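Local coordinates for putative hydrogenase (Pyrococcus furiosus, PDB 3LYU) that probably serves in electron transfer as an FAD- and [2Fe-2S]-binding oxidoreductase subunit, seen here as one alpha-beta domain of the longer chain, at the interface of chains A and B. Residues are numbered along the deposited sequence; one frame, centred on the assembly and turned at random. Chains: chain A/B, Putative hydrogenase.

The interface of chains A and B. Residues chain A 117, 120-121, 124; chain B 7-8.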
loop_
_atom_site.group_PDB
_atom_site.type_symbol
_atom_site.label_atom_id
_atom_site.label_comp_id
_atom_site.label_asym_id
_atom_site.label_seq_id
_atom_site.Cartn_x
_atom_site.Cartn_y
_atom_site.Cartn_z
ATOM N N VAL A 117 5.441 -5.166 -17.765
ATOM C CA VAL A 117 4.051 -5.349 -17.371
ATOM C C VAL A 117 3.189 -5.972 -18.467
ATOM O O VAL A 117 2.069 -6.417 -18.217
ATOM C CB VAL A 117 3.442 -3.998 -16.905
ATOM C CG1 VAL A 117 3.425 -3.020 -18.048
ATOM C CG2 VAL A 117 2.049 -4.205 -16.341
ATOM N N GLN A 120 3.807 -9.708 -17.862
ATOM C CA GLN A 120 3.250 -10.101 -16.587
ATOM C C GLN A 120 1.776 -10.385 -16.779
ATOM O O GLN A 120 1.203 -11.241 -16.114
ATOM C CB GLN A 120 3.455 -8.995 -15.558
ATOM C CG GLN A 120 4.907 -8.743 -15.242
ATOM C CD GLN A 120 5.093 -7.958 -13.983
ATOM O OE1 GLN A 120 4.716 -6.800 -13.906
ATOM N NE2 GLN A 120 5.670 -8.588 -12.976
ATOM N N LYS A 121 1.165 -9.661 -17.703
ATOM C CA LYS A 121 -0.245 -9.840 -17.996
ATOM C C LYS A 121 -0.452 -11.156 -18.714
ATOM O O LYS A 121 -1.279 -11.969 -18.317
ATOM C CB LYS A 121 -0.748 -8.710 -18.887
ATOM C CG LYS A 121 -0.842 -7.364 -18.219
ATOM C CD LYS A 121 -1.529 -6.379 -19.137
ATOM C CE LYS A 121 -1.784 -5.056 -18.438
ATOM N NZ LYS A 121 -2.514 -4.102 -19.329
ATOM N N PHE A 124 0.082 -13.974 -16.505
ATOM C CA PHE A 124 -0.965 -14.073 -15.502
ATOM C C PHE A 124 -2.167 -14.831 -16.068
ATOM O O PHE A 124 -2.858 -15.557 -15.350
ATOM C CB PHE A 124 -1.372 -12.668 -15.044
ATOM C CG PHE A 124 -2.644 -12.631 -14.238
ATOM C CD1 PHE A 124 -3.875 -12.442 -14.870
ATOM C CD2 PHE A 124 -2.617 -12.809 -12.858
ATOM C CE1 PHE A 124 -5.064 -12.431 -14.140
ATOM C CE2 PHE A 124 -3.798 -12.800 -12.119
ATOM C CZ PHE A 124 -5.025 -12.611 -12.762
ATOM N N GLY B 7 -5.443 -8.523 -11.795
ATOM C CA GLY B 7 -4.231 -8.754 -12.626
ATOM C C GLY B 7 -3.229 -7.613 -12.555
ATOM O O GLY B 7 -3.504 -6.574 -11.944
ATOM N N PRO B 8 -2.046 -7.779 -13.174
ATOM C CA PRO B 8 -1.016 -6.738 -13.163
ATOM C C PRO B 8 -1.307 -5.601 -14.122
ATOM O O PRO B 8 -1.681 -5.828 -15.274
ATOM C CB PRO B 8 0.247 -7.500 -13.545
ATOM C CG PRO B 8 -0.263 -8.527 -14.460
ATOM C CD PRO B 8 -1.510 -9.021 -13.755
#
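The last helix of the construct, 117-130 of chain A, belongs to what is probably the NAD-binding-like lobe of a dihydroorotate dehydrogenase electron-transfer-subunit-like protein of the ferredoxin reductase superfamily; it receives the N-terminal arm of chain B, where B:Pro8 and B:Gly7 lie against A:Gln120, A:Lys121 and A:Phe124. The pyrrolidine ring of B:Pro8, a residue with 79 Å² of surface hidden here, goes in CG first, towards the helix backbone between A:Gln120 and A:Phe124. Its CG reaches the carbonyl O of A:Gln120 at 3.5 Å, a van der Waals approach, and stands 3.8 Å from CA of A:Lys121. On the A:Gln120 side the touching atom is CB, 3.9 Å from B:Pro8 CG, while the amide tip points away from the proline. The extended chain of A:Lys121 crosses the proline at a slant and runs over the carbonyl O of B:Pro8, with CG at 3.4 Å and CE at 3.3 Å. The methylenes of the stem make this contact; the amine NZ, not bonded to the oxygen, could at most act on it through its charge. A:Phe124 closes the other flank. With CG anti to its backbone N (chi1 167°) and the ring turned to chi2 -91°, the phenyl presents one face to the arm. CG of this ring meets CD of B:Pro8 at 3.8 Å. Farther out, CA of B:Gly7 sits over the middle of the same face, 4.0 Å from the ring centroid, in a CH-pi contact that a residue without a side chain makes with its backbone carbon. An alanine in place of A:Phe124 would probably open a gap beneath B:Gly7 CA and B:Pro8 CD, leaving the arm freer to shift. A:Val117, one turn before A:Gln120 and A:Lys121, skirts the patch with CG2 towards the B:Pro8 carbonyl O. Two-fold symmetry repeats the contact with the chains exchanged; this pairing, within a six-chain deposited assembly, may not persist in the full-length protein.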